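Protein-glutamine gamma-glutamyltransferase 2 (Pagrus major, PDB 1G0D) probably catalyses calcium-dependent cross-linking of proteins, joining peptide-bound glutamine to lysine side chains or other primary amines with release of ammonia. Local coordinates at residues L58-G63 against G106-A111; M222-G227 against P356-L361; A245-T250 against D664-R669; G485-V490 against R543-D548; L601-S606 against L649-M654. One frame throughout, in Å; residues are numbered along the deposited sequence.

Contact 1 of 5, residues L58-G63 against G106-A111; sequences LVLHLG and GHYRLA
H61 O takes the backbone N-H of R109, with R109 N at 2.9 Å. Y108 CA also touches this oxygen, a CA-H...O contact of 3.4 Å. Both belong to an antiparallel ladder between strands 55-62 and 106-115 of the N-terminal beta-sandwich domain. V59 with A111 and H61 with R109 each share two backbone bonds. L60, L62, Y108 and L110 lie on one face of the sheet. L62 leans over the Y108 ring, its CG 3.7 Å from the centroid and 20° off the ring normal, a CH-pi contact. L62 CD1 reaches the CZ and OH end of the same ring. L60 CD2 packs on L110 CD2 at 3.7 Å. Y108 OH is hydrogen-bonded to V104 O, and its ring meets F130 of strand 121-133. An alanine in place of Y108 would probably open a gap beside L62 CG and leave V104 O without its hydroxyl partner. V59, H61, R109 and A111 share the other face. There H61 ND1 turns to D66, and H61 NE2 lies 3.9 Å from A111 CB. R109 NH2 makes a weak bond to G63 O at 2.7 Å, and one water accepts from both R109 NH1 and G63 N.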
# COMPACT_ATOMS: atom_id res chain seq x y z
N LEU A 58 -21.38 -6.05 35.41
CA LEU A 58 -20.23 -5.83 34.52
C LEU A 58 -20.25 -4.48 33.81
O LEU A 58 -21.24 -4.13 33.16
CB LEU A 58 -20.15 -6.93 33.45
CG LEU A 58 -19.25 -8.14 33.71
CD1 LEU A 58 -19.82 -8.90 34.89
CD2 LEU A 58 -19.15 -9.04 32.48
N VAL A 59 -19.17 -3.72 33.94
CA VAL A 59 -19.10 -2.46 33.24
C VAL A 59 -17.77 -2.31 32.52
O VAL A 59 -16.71 -2.64 33.06
CB VAL A 59 -19.40 -1.26 34.16
CG1 VAL A 59 -19.20 -1.66 35.57
CG2 VAL A 59 -18.58 -0.06 33.77
N LEU A 60 -17.85 -1.83 31.28
CA LEU A 60 -16.70 -1.64 30.43
C LEU A 60 -16.21 -0.20 30.38
O LEU A 60 -17.00 0.72 30.43
CB LEU A 60 -17.08 -2.07 29.02
CG LEU A 60 -17.39 -3.54 28.73
CD1 LEU A 60 -18.17 -3.62 27.45
CD2 LEU A 60 -16.10 -4.31 28.60
N HIS A 61 -14.91 -0.01 30.27
CA HIS A 61 -14.35 1.34 30.20
C HIS A 61 -13.43 1.47 29.00
O HIS A 61 -12.56 0.63 28.76
CB HIS A 61 -13.55 1.69 31.46
CG HIS A 61 -14.31 1.48 32.73
ND1 HIS A 61 -15.09 2.46 33.31
CD2 HIS A 61 -14.48 0.37 33.49
CE1 HIS A 61 -15.72 1.96 34.36
NE2 HIS A 61 -15.36 0.70 34.49
N LEU A 62 -13.65 2.54 28.25
CA LEU A 62 -12.89 2.84 27.04
C LEU A 62 -12.29 4.26 27.16
O LEU A 62 -12.96 5.18 27.65
CB LEU A 62 -13.82 2.78 25.81
CG LEU A 62 -13.62 1.75 24.69
CD1 LEU A 62 -14.29 2.26 23.44
CD2 LEU A 62 -12.15 1.48 24.42
N GLY A 63 -11.05 4.44 26.74
CA GLY A 63 -10.47 5.77 26.79
C GLY A 63 -9.59 5.95 27.99
O GLY A 63 -9.90 5.41 29.06
N GLY A 106 -10.97 -0.97 20.23
CA GLY A 106 -10.16 -0.24 21.18
C GLY A 106 -9.69 -1.09 22.31
O GLY A 106 -9.92 -2.31 22.32
N HIS A 107 -9.02 -0.47 23.27
CA HIS A 107 -8.51 -1.18 24.43
C HIS A 107 -9.46 -0.97 25.58
O HIS A 107 -9.47 0.10 26.16
CB HIS A 107 -7.14 -0.64 24.81
CG HIS A 107 -6.42 -1.49 25.80
ND1 HIS A 107 -5.55 -0.96 26.73
CD2 HIS A 107 -6.46 -2.82 26.04
CE1 HIS A 107 -5.08 -1.93 27.49
NE2 HIS A 107 -5.62 -3.07 27.09
N TYR A 108 -10.25 -1.99 25.90
CA TYR A 108 -11.23 -1.92 26.97
C TYR A 108 -10.65 -2.38 28.28
O TYR A 108 -9.70 -3.15 28.30
CB TYR A 108 -12.41 -2.83 26.65
CG TYR A 108 -13.31 -2.35 25.54
CD1 TYR A 108 -12.97 -2.58 24.20
CD2 TYR A 108 -14.50 -1.70 25.82
CE1 TYR A 108 -13.82 -2.19 23.15
CE2 TYR A 108 -15.36 -1.30 24.78
CZ TYR A 108 -15.00 -1.56 23.45
OH TYR A 108 -15.83 -1.22 22.40
N ARG A 109 -11.23 -1.92 29.38
CA ARG A 109 -10.77 -2.37 30.69
C ARG A 109 -12.05 -2.83 31.32
O ARG A 109 -12.99 -2.06 31.42
CB ARG A 109 -10.12 -1.24 31.50
CG ARG A 109 -8.55 -1.36 31.59
CD ARG A 109 -7.76 -0.39 30.65
NE ARG A 109 -8.32 0.97 30.68
CZ ARG A 109 -8.46 1.79 29.63
NH1 ARG A 109 -8.08 1.41 28.42
NH2 ARG A 109 -9.07 2.97 29.79
N LEU A 110 -12.08 -4.09 31.73
CA LEU A 110 -13.28 -4.70 32.32
C LEU A 110 -13.35 -4.74 33.82
O LEU A 110 -12.50 -5.32 34.49
CB LEU A 110 -13.44 -6.15 31.83
CG LEU A 110 -14.83 -6.75 31.57
CD1 LEU A 110 -14.97 -8.06 32.28
CD2 LEU A 110 -15.90 -5.84 32.01
N ALA A 111 -14.43 -4.17 34.34
CA ALA A 111 -14.66 -4.15 35.76
C ALA A 111 -15.82 -5.07 36.15
O ALA A 111 -16.98 -4.74 35.89
CB ALA A 111 -14.95 -2.74 36.21
O HOH W 1 -8.42 3.22 25.72

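Contact 2 of 5, residues M222-G227 against P356-L361; sequences MVNSNG and PTPQEL
N224 and P358 make the tightest part of this small contact. N224 OD1 lies 3.0 Å from P358 CD and 3.3 Å from P358 CG. The two side chains cross at about a right angle. N224 CG is anti to the backbone N (chi1 173°), and the far branch of the amide is held by a bond from N224 ND2 to L232 O. One amide thus meets a proline ring with its oxygen and a backbone carbonyl with its nitrogen. The remaining touches are looser. V223 CB meets P356 CB at 4.0 Å on the buried side, and S225 CB meets P358 CG at 4.1 Å where both residues are partly exposed. S225 OG bonds back to A221 O of helix 212-223. An alanine in place of P358 removes CG and CD and would probably open a gap beside N224 OD1 and S225 CB. The contact lies beside the active site. P356 directly follows the catalytic D355, and its side chain is about 6 Å from that of the catalytic H332. Segment 356-361 leaves strand 350-355, while 222-227 runs off helix 212-223. F275 of helix 272-286, the helix that begins with the catalytic C272, packs against both N224 and P356.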
# COMPACT_ATOMS: atom_id res chain seq x y z
N MET A 222 -3.51 9.80 8.45
CA MET A 222 -2.32 9.84 9.31
C MET A 222 -1.03 9.28 8.71
O MET A 222 0.07 9.62 9.17
CB MET A 222 -2.62 9.12 10.61
CG MET A 222 -3.64 9.84 11.46
SD MET A 222 -2.85 11.12 12.46
CE MET A 222 -1.28 10.22 12.96
N VAL A 223 -1.16 8.42 7.70
CA VAL A 223 0.02 7.82 7.08
C VAL A 223 1.00 8.82 6.51
O VAL A 223 2.20 8.66 6.67
CB VAL A 223 -0.37 6.82 6.00
CG1 VAL A 223 0.89 6.23 5.33
CG2 VAL A 223 -1.18 5.73 6.63
N ASN A 224 0.50 9.86 5.86
CA ASN A 224 1.40 10.86 5.34
C ASN A 224 0.90 12.28 5.43
O ASN A 224 1.58 13.14 5.95
CB ASN A 224 1.77 10.54 3.90
CG ASN A 224 2.59 11.65 3.25
OD1 ASN A 224 2.31 12.11 2.15
ND2 ASN A 224 3.63 12.07 3.95
N SER A 225 -0.30 12.53 4.94
CA SER A 225 -0.81 13.89 4.93
C SER A 225 -0.66 14.69 6.22
O SER A 225 -0.41 15.90 6.16
CB SER A 225 -2.28 13.92 4.48
OG SER A 225 -3.14 13.77 5.58
N ASN A 226 -0.82 14.04 7.38
CA ASN A 226 -0.70 14.77 8.64
C ASN A 226 0.77 15.05 8.90
O ASN A 226 1.55 14.14 9.20
CB ASN A 226 -1.31 13.98 9.80
CG ASN A 226 -1.16 14.69 11.12
OD1 ASN A 226 -0.06 15.10 11.51
ND2 ASN A 226 -2.27 14.85 11.83
N GLY A 227 1.12 16.33 8.79
CA GLY A 227 2.50 16.78 8.95
C GLY A 227 3.18 16.79 10.31
O GLY A 227 4.41 16.61 10.38
N PRO A 356 -3.47 7.19 0.51
CA PRO A 356 -2.75 7.97 1.53
C PRO A 356 -1.92 9.15 0.97
O PRO A 356 -1.60 10.10 1.70
CB PRO A 356 -1.88 6.93 2.25
CG PRO A 356 -2.25 5.56 1.65
CD PRO A 356 -2.89 5.84 0.33
N THR A 357 -1.57 9.04 -0.32
CA THR A 357 -0.80 10.04 -1.03
C THR A 357 -1.64 11.30 -1.19
O THR A 357 -2.70 11.28 -1.83
CB THR A 357 -0.39 9.54 -2.40
OG1 THR A 357 0.34 8.31 -2.26
CG2 THR A 357 0.50 10.57 -3.06
N PRO A 358 -1.16 12.42 -0.61
CA PRO A 358 -1.94 13.66 -0.72
C PRO A 358 -2.21 14.03 -2.16
O PRO A 358 -1.45 13.67 -3.07
CB PRO A 358 -1.09 14.71 0.04
CG PRO A 358 -0.22 13.88 0.98
CD PRO A 358 0.08 12.62 0.17
N GLN A 359 -3.31 14.73 -2.36
CA GLN A 359 -3.70 15.14 -3.69
C GLN A 359 -2.89 16.32 -4.08
O GLN A 359 -2.66 17.25 -3.30
CB GLN A 359 -5.17 15.51 -3.78
CG GLN A 359 -5.58 15.72 -5.25
CD GLN A 359 -5.16 14.58 -6.25
OE1 GLN A 359 -5.56 13.41 -6.11
NE2 GLN A 359 -4.38 14.95 -7.30
N GLU A 360 -2.44 16.22 -5.33
CA GLU A 360 -1.60 17.20 -5.99
C GLU A 360 -1.59 18.63 -5.46
O GLU A 360 -0.67 19.03 -4.74
CB GLU A 360 -1.94 17.20 -7.50
CG GLU A 360 -1.14 16.16 -8.29
CD GLU A 360 0.28 16.62 -8.66
OE1 GLU A 360 0.61 17.80 -8.42
OE2 GLU A 360 1.06 15.80 -9.19
N LEU A 361 -2.64 19.37 -5.77
CA LEU A 361 -2.67 20.76 -5.43
C LEU A 361 -3.23 21.43 -4.15
O LEU A 361 -3.75 22.55 -4.22
CB LEU A 361 -3.14 21.47 -6.70
CG LEU A 361 -2.07 21.52 -7.83
CD1 LEU A 361 -0.82 20.71 -7.50
CD2 LEU A 361 -2.67 21.00 -9.14

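Contact 3 of 5, residues A245-T250 against D664-R669; sequences APYRWT and DFDSDR
A salt-bridge network of R248, D664 and D666 ties a loop of the catalytic core to a strand end in the C-terminal Ig-like domain. R248 NH2 gives a hydrogen bond to D664 OD2 at 3.0 Å. D664 CG is anti to its backbone N (chi1 169°), which places it toward the loop. The oxygen lies in the guanidinium plane, and the two flat groups are nearly coplanar, 28° apart. The bond is therefore made at the guanidinium edge. One face of the same group is taken by D666, whose CB is 3.7 Å from R248 NE. D666 OD1 is 3.8 Å from R248 NE, a long pairing of charges only, since it stands well out of the guanidinium plane. Y247 OH donates to D666 OD2 at 2.8 Å, coming from above the carboxylate plane. Ring and carboxylate are steeply turned, 73° apart. K671 NZ binds both Y247 OH and D666 OD2, and K674 forms a salt bridge with D664 OD1, so each acid has a lysine as a second partner. T250 adds an apolar touch, CG2 to D664 CB at 4.0 Å, while its OG1 bonds to E623. The side chain of Y247 is about 8 Å from that of Y515, a residue important for catalysis. The loop precedes helix 253-261. It sits against strand 659-666 and, through R248 on V619 and T621, against the adjacent strand 619-624.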
# COMPACT_ATOMS: atom_id res chain seq x y z
N ALA A 245 15.90 6.31 2.27
CA ALA A 245 15.26 6.52 0.99
C ALA A 245 14.08 5.56 0.89
O ALA A 245 14.17 4.39 1.31
CB ALA A 245 16.23 6.25 -0.12
N PRO A 246 12.95 6.03 0.34
CA PRO A 246 11.75 5.21 0.18
C PRO A 246 11.95 3.85 -0.48
O PRO A 246 11.34 2.86 -0.09
CB PRO A 246 10.82 6.10 -0.64
CG PRO A 246 11.20 7.45 -0.24
CD PRO A 246 12.71 7.41 -0.13
N TYR A 247 12.82 3.78 -1.48
CA TYR A 247 13.04 2.53 -2.19
C TYR A 247 13.80 1.46 -1.37
O TYR A 247 14.01 0.33 -1.83
CB TYR A 247 13.77 2.82 -3.51
CG TYR A 247 15.23 3.08 -3.29
CD1 TYR A 247 15.69 4.37 -3.07
CD2 TYR A 247 16.14 2.03 -3.23
CE1 TYR A 247 17.03 4.62 -2.77
CE2 TYR A 247 17.48 2.26 -2.93
CZ TYR A 247 17.93 3.56 -2.70
OH TYR A 247 19.26 3.79 -2.39
N ARG A 248 14.19 1.83 -0.15
CA ARG A 248 14.92 0.95 0.74
C ARG A 248 14.05 -0.02 1.53
O ARG A 248 14.44 -1.15 1.78
CB ARG A 248 15.72 1.78 1.78
CG ARG A 248 17.05 2.36 1.31
CD ARG A 248 18.18 1.38 1.45
NE ARG A 248 19.18 1.80 2.43
CZ ARG A 248 19.87 0.95 3.18
NH1 ARG A 248 20.76 1.40 4.04
NH2 ARG A 248 19.66 -0.38 3.08
N TRP A 249 12.88 0.42 1.96
CA TRP A 249 12.06 -0.43 2.79
C TRP A 249 11.50 -1.68 2.15
O TRP A 249 11.02 -1.65 1.02
CB TRP A 249 10.91 0.37 3.37
CG TRP A 249 11.22 1.76 3.87
CD1 TRP A 249 10.88 2.91 3.25
CD2 TRP A 249 11.72 2.13 5.17
NE1 TRP A 249 11.12 3.98 4.07
CE2 TRP A 249 11.64 3.55 5.26
CE3 TRP A 249 12.23 1.42 6.27
CZ2 TRP A 249 12.03 4.28 6.40
CZ3 TRP A 249 12.62 2.15 7.42
CH2 TRP A 249 12.52 3.57 7.47
N THR A 250 11.56 -2.77 2.90
CA THR A 250 11.01 -4.05 2.44
C THR A 250 9.79 -4.45 3.28
O THR A 250 9.23 -5.52 3.10
CB THR A 250 12.05 -5.16 2.53
OG1 THR A 250 12.87 -4.98 3.69
CG2 THR A 250 12.91 -5.12 1.30
N ASP A 664 17.18 -6.39 1.11
CA ASP A 664 17.52 -5.19 0.38
C ASP A 664 19.05 -4.93 0.44
O ASP A 664 19.71 -5.17 1.45
CB ASP A 664 16.79 -4.01 1.00
CG ASP A 664 17.29 -2.69 0.47
OD1 ASP A 664 16.86 -2.28 -0.64
OD2 ASP A 664 18.12 -2.06 1.16
N PHE A 665 19.61 -4.45 -0.67
CA PHE A 665 21.04 -4.09 -0.72
C PHE A 665 21.23 -2.69 -1.30
O PHE A 665 20.73 -2.37 -2.39
CB PHE A 665 21.87 -5.08 -1.57
CG PHE A 665 23.31 -4.63 -1.81
CD1 PHE A 665 24.31 -4.88 -0.86
CD2 PHE A 665 23.64 -3.88 -2.94
CE1 PHE A 665 25.63 -4.39 -1.06
CE2 PHE A 665 24.94 -3.40 -3.13
CZ PHE A 665 25.93 -3.65 -2.19
N ASP A 666 21.95 -1.85 -0.55
CA ASP A 666 22.26 -0.50 -1.02
C ASP A 666 23.76 -0.21 -0.95
O ASP A 666 24.48 -0.71 -0.09
CB ASP A 666 21.50 0.58 -0.24
CG ASP A 666 21.50 1.93 -0.97
OD1 ASP A 666 21.64 2.97 -0.28
OD2 ASP A 666 21.38 1.95 -2.22
N SER A 667 24.20 0.62 -1.89
CA SER A 667 25.59 0.98 -1.98
C SER A 667 25.59 2.33 -2.63
O SER A 667 24.54 2.77 -3.10
CB SER A 667 26.30 -0.02 -2.88
OG SER A 667 25.71 0.04 -4.17
N ASP A 668 26.76 2.97 -2.68
CA ASP A 668 26.89 4.30 -3.30
C ASP A 668 26.48 4.31 -4.77
O ASP A 668 25.68 5.14 -5.18
CB ASP A 668 28.33 4.84 -3.18
CG ASP A 668 29.36 3.92 -3.82
OD1 ASP A 668 30.52 4.36 -3.97
OD2 ASP A 668 29.02 2.76 -4.15
N ARG A 669 27.01 3.36 -5.53
CA ARG A 669 26.72 3.27 -6.95
C ARG A 669 25.63 2.27 -7.34
O ARG A 669 25.10 2.35 -8.46
CB ARG A 669 28.01 2.95 -7.69
CG ARG A 669 29.13 3.89 -7.31
CD ARG A 669 29.00 5.24 -7.99
NE ARG A 669 29.80 5.27 -9.21
CZ ARG A 669 29.34 4.92 -10.41
NH1 ARG A 669 30.14 4.97 -11.48
NH2 ARG A 669 28.07 4.53 -10.54

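Contact 4 of 5, residues G485-V490 against R543-D548; sequences GTDFDV and RLHYDD
R543 reaches across to D489 and D487 along an extended side chain. R543 CB is 3.6 Å from D489 OD2. CG lies anti to the backbone N (chi1 179°) and touches both D489 OD2 and F488 O. R543 CD comes to 3.3 Å from D489 OD2. R543 NE passes D487 CB at 3.9 Å. At the tip the chain forks. R543 NH1 forms a salt bridge and hydrogen bond to D489 OD2 at 2.7 Å, while R543 NH2 rests 3.3 Å from D487 CB and pairs only at long range with D487 OD2. One guanidinium face lies over D487 C and F488 N, so the charged group lies against the backbone where strand 488-496 begins. Beneath it, F488 and L544 exchange two backbone bonds as an antiparallel hydrogen-bonded pair. On the opposite face of this sheet L544 CB sits over the F488 ring, 4.1 Å from its centroid, a CH-pi contact. D487 OD1 accepts the N-H of Y546 at 2.8 Å and 165°, on the anti side of the carboxylate. That N-H belongs to the first turn of a short helix, with H545 at its N-cap. The Y546 ring lies by G485, and its OH bonds R669. V490 abuts I477 and I580, residues of the GTP site inferred by similarity. Strands 488-496 and 536-544 are neighbours in a three-stranded antiparallel sheet, and helix 546-549 follows directly.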
# COMPACT_ATOMS: atom_id res chain seq x y z
N GLY A 485 24.14 -0.46 -15.77
CA GLY A 485 25.58 -0.65 -15.90
C GLY A 485 25.99 -0.81 -17.37
O GLY A 485 27.14 -0.58 -17.72
N THR A 486 25.05 -1.16 -18.24
CA THR A 486 25.37 -1.38 -19.64
C THR A 486 24.92 -0.32 -20.66
O THR A 486 23.98 0.46 -20.42
CB THR A 486 24.84 -2.78 -20.11
OG1 THR A 486 23.44 -2.70 -20.40
CG2 THR A 486 25.02 -3.83 -19.02
N ASP A 487 25.62 -0.27 -21.81
CA ASP A 487 25.24 0.64 -22.88
C ASP A 487 24.32 -0.22 -23.71
O ASP A 487 24.57 -1.40 -23.87
CB ASP A 487 26.41 1.01 -23.78
CG ASP A 487 27.70 1.25 -23.04
OD1 ASP A 487 27.70 1.88 -21.96
OD2 ASP A 487 28.72 0.81 -23.60
N PHE A 488 23.28 0.35 -24.29
CA PHE A 488 22.38 -0.49 -25.07
C PHE A 488 21.71 0.26 -26.19
O PHE A 488 21.80 1.47 -26.28
CB PHE A 488 21.28 -1.05 -24.15
CG PHE A 488 20.54 0.02 -23.36
CD1 PHE A 488 21.00 0.41 -22.10
CD2 PHE A 488 19.43 0.66 -23.90
CE1 PHE A 488 20.36 1.45 -21.39
CE2 PHE A 488 18.79 1.68 -23.20
CZ PHE A 488 19.25 2.08 -21.95
N ASP A 489 21.01 -0.47 -27.03
CA ASP A 489 20.32 0.17 -28.12
C ASP A 489 18.83 0.07 -27.86
O ASP A 489 18.36 -0.87 -27.21
CB ASP A 489 20.61 -0.53 -29.45
CG ASP A 489 22.08 -0.76 -29.68
OD1 ASP A 489 22.41 -1.72 -30.41
OD2 ASP A 489 22.91 0.02 -29.16
N VAL A 490 18.11 1.07 -28.37
CA VAL A 490 16.65 1.14 -28.28
C VAL A 490 16.21 1.40 -29.72
O VAL A 490 16.65 2.37 -30.32
CB VAL A 490 16.17 2.37 -27.44
CG1 VAL A 490 14.68 2.50 -27.57
CG2 VAL A 490 16.56 2.21 -25.99
N ARG A 543 21.68 4.65 -29.27
CA ARG A 543 22.48 3.94 -28.30
C ARG A 543 22.74 4.75 -27.08
O ARG A 543 23.39 5.79 -27.14
CB ARG A 543 23.81 3.52 -28.90
CG ARG A 543 24.71 2.79 -27.92
CD ARG A 543 25.66 1.85 -28.64
NE ARG A 543 26.45 1.06 -27.71
CZ ARG A 543 26.17 -0.19 -27.36
NH1 ARG A 543 25.11 -0.82 -27.87
NH2 ARG A 543 26.96 -0.83 -26.50
N LEU A 544 22.19 4.28 -25.96
CA LEU A 544 22.37 4.93 -24.67
C LEU A 544 23.57 4.24 -24.01
O LEU A 544 23.71 3.02 -24.12
CB LEU A 544 21.09 4.75 -23.85
CG LEU A 544 19.92 5.70 -24.09
CD1 LEU A 544 20.38 7.13 -24.22
CD2 LEU A 544 19.22 5.28 -25.33
N HIS A 545 24.42 5.02 -23.33
CA HIS A 545 25.64 4.51 -22.68
C HIS A 545 25.70 4.76 -21.19
O HIS A 545 25.29 5.81 -20.71
CB HIS A 545 26.89 5.15 -23.27
CG HIS A 545 27.01 4.96 -24.74
ND1 HIS A 545 26.41 5.80 -25.65
CD2 HIS A 545 27.68 4.03 -25.47
CE1 HIS A 545 26.71 5.41 -26.87
NE2 HIS A 545 27.47 4.33 -26.79
N TYR A 546 26.29 3.82 -20.47
CA TYR A 546 26.36 3.94 -19.05
C TYR A 546 26.93 5.22 -18.53
O TYR A 546 26.28 5.91 -17.77
CB TYR A 546 27.14 2.79 -18.45
CG TYR A 546 27.24 2.90 -16.96
CD1 TYR A 546 26.10 2.87 -16.16
CD2 TYR A 546 28.48 3.03 -16.33
CE1 TYR A 546 26.19 2.97 -14.78
CE2 TYR A 546 28.57 3.14 -14.93
CZ TYR A 546 27.42 3.11 -14.17
OH TYR A 546 27.50 3.24 -12.80
N ASP A 547 28.15 5.56 -18.94
CA ASP A 547 28.81 6.77 -18.44
C ASP A 547 28.07 8.04 -18.76
O ASP A 547 28.38 9.09 -18.21
CB ASP A 547 30.24 6.85 -18.96
CG ASP A 547 30.43 6.07 -20.24
OD1 ASP A 547 30.53 6.70 -21.32
OD2 ASP A 547 30.46 4.82 -20.16
N ASP A 548 27.09 7.94 -19.64
CA ASP A 548 26.27 9.09 -19.99
C ASP A 548 25.08 9.11 -19.04
O ASP A 548 24.86 10.08 -18.32
CB ASP A 548 25.73 8.96 -21.43
CG ASP A 548 26.77 9.31 -22.51
OD1 ASP A 548 27.75 10.03 -22.21
OD2 ASP A 548 26.59 8.85 -23.67
O HOH W 2 30.41 2.92 -22.41

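Contact 5 of 5, residues L601-S606 against L649-M654; sequences LTAYVS and LSFSPM
L601 sets its two methyl groups against the F651 ring and P653. L601 CD1 sits over one face of the ring, 3.4 Å from the F651 centroid and 18° off the normal, a close CH-pi contact. Of the ring atoms, CE1 and CZ lie nearest to it, so the methyl is offset toward the rim. L601 CD2 fills the other side, meeting P653 CG at 3.6 Å, tip to tip. In both L601 and F651, CG takes the crowded position between the backbone N and the carbonyl carbon (chi1 45° and 70°). A603 CB closes the edge of the same ring, in its plane, 3.9 Å from F651 CE1. One ring is thus wedged by a leucine over a face and an alanine at the rim. L649 lies on this side too, and packs on L622 and L628. On the opposite face of the sheet, T602 OG1 and S650 OG are hydrogen-bonded at 3.0 Å. L601 N bonds F651 O at 2.7 Å, F651 N bonds L601 O at 2.8 Å, and A603 and L649 exchange two further bonds. T602 and S650 form the non-hydrogen-bonded pair between them. F651 also touches L628 of strand 628-634, which belongs to the other sheet. Such pairing of strands 601-608 and 644-651, with apolar side chains turned toward a second sheet, is typical of the Ig-like beta-sandwich that forms the C-terminal domain.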
# COMPACT_ATOMS: atom_id res chain seq x y z
N LEU A 601 19.17 -20.82 12.62
CA LEU A 601 19.48 -21.17 11.22
C LEU A 601 20.29 -20.06 10.56
O LEU A 601 20.36 -18.94 11.10
CB LEU A 601 18.21 -21.43 10.40
CG LEU A 601 17.02 -20.49 10.51
CD1 LEU A 601 17.39 -19.12 9.97
CD2 LEU A 601 15.87 -21.07 9.73
N THR A 602 20.88 -20.38 9.40
CA THR A 602 21.71 -19.46 8.62
C THR A 602 21.18 -19.24 7.20
O THR A 602 20.99 -20.19 6.43
CB THR A 602 23.20 -19.95 8.54
OG1 THR A 602 23.70 -20.09 9.86
CG2 THR A 602 24.10 -18.94 7.83
N ALA A 603 20.97 -17.96 6.91
CA ALA A 603 20.48 -17.45 5.63
C ALA A 603 21.69 -16.87 4.90
O ALA A 603 22.55 -16.23 5.52
CB ALA A 603 19.42 -16.36 5.86
N TYR A 604 21.72 -17.08 3.59
CA TYR A 604 22.83 -16.67 2.74
C TYR A 604 22.40 -15.81 1.57
O TYR A 604 21.61 -16.24 0.74
CB TYR A 604 23.51 -17.90 2.16
CG TYR A 604 24.10 -18.80 3.21
CD1 TYR A 604 23.36 -19.81 3.79
CD2 TYR A 604 25.41 -18.59 3.66
CE1 TYR A 604 23.90 -20.60 4.81
CE2 TYR A 604 25.96 -19.37 4.66
CZ TYR A 604 25.20 -20.37 5.24
OH TYR A 604 25.74 -21.11 6.28
N VAL A 605 22.95 -14.61 1.46
CA VAL A 605 22.61 -13.77 0.33
C VAL A 605 23.88 -13.45 -0.44
O VAL A 605 24.95 -13.29 0.14
CB VAL A 605 21.83 -12.51 0.81
CG1 VAL A 605 22.28 -12.11 2.18
CG2 VAL A 605 21.92 -11.41 -0.21
N SER A 606 23.78 -13.40 -1.77
CA SER A 606 24.93 -13.15 -2.62
C SER A 606 24.60 -12.60 -4.00
O SER A 606 23.56 -12.91 -4.56
CB SER A 606 25.68 -14.47 -2.81
OG SER A 606 25.37 -15.06 -4.07
N LEU A 649 23.64 -14.44 7.69
CA LEU A 649 23.17 -14.02 9.01
C LEU A 649 22.60 -15.26 9.70
O LEU A 649 22.10 -16.16 9.04
CB LEU A 649 22.04 -13.00 8.82
CG LEU A 649 21.75 -11.78 9.71
CD1 LEU A 649 20.32 -11.31 9.45
CD2 LEU A 649 21.95 -12.09 11.19
N SER A 650 22.67 -15.33 11.02
CA SER A 650 22.08 -16.46 11.71
C SER A 650 20.94 -15.93 12.51
O SER A 650 21.01 -14.80 13.00
CB SER A 650 23.06 -17.09 12.67
OG SER A 650 23.31 -18.43 12.30
N PHE A 651 19.86 -16.70 12.62
CA PHE A 651 18.71 -16.27 13.40
C PHE A 651 17.77 -17.46 13.65
O PHE A 651 17.90 -18.51 13.01
CB PHE A 651 17.99 -15.11 12.71
CG PHE A 651 17.28 -15.48 11.46
CD1 PHE A 651 17.98 -15.60 10.26
CD2 PHE A 651 15.92 -15.76 11.47
CE1 PHE A 651 17.32 -16.00 9.10
CE2 PHE A 651 15.27 -16.15 10.31
CZ PHE A 651 15.97 -16.27 9.14
N SER A 652 16.84 -17.29 14.58
CA SER A 652 15.90 -18.36 14.93
C SER A 652 14.45 -17.94 14.64
O SER A 652 13.90 -17.08 15.33
CB SER A 652 16.05 -18.69 16.41
OG SER A 652 17.24 -19.44 16.66
N PRO A 653 13.80 -18.57 13.63
CA PRO A 653 12.43 -18.15 13.36
C PRO A 653 11.59 -17.93 14.63
O PRO A 653 11.88 -18.47 15.69
CB PRO A 653 11.91 -19.26 12.45
CG PRO A 653 13.13 -19.73 11.73
CD PRO A 653 14.22 -19.68 12.76
N MET A 654 10.57 -17.08 14.54
CA MET A 654 9.77 -16.79 15.69
C MET A 654 8.44 -17.52 15.66
O MET A 654 7.93 -17.93 16.69
CB MET A 654 9.54 -15.30 15.76
CG MET A 654 10.77 -14.56 16.15
SD MET A 654 10.57 -12.79 16.03
CE MET A 654 10.32 -12.53 14.20

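Overall arrangement
The five contacts are spread along the monomer. Contacts 1 and 4 lie on opposite sides of the chain's centre, 64 Å apart between centres. Contact 2 sits at the catalytic residues. Contact 3 is 23 Å away, centre to centre, and the two cross along the chain. Contact 3 joins the core to the C-terminal domain and so brings distant parts of the sequence together. It also meets contact 4 directly: R669 NH2 lies 2.7 Å from Y546 OH, a probable hydrogen bond. Contact 5 belongs to the same domain as 664-669, its nearest atoms about 6 Å from contact 3. Strands 644-651 and 659-666 follow each other in the chain. Contact 1 touches none of the others.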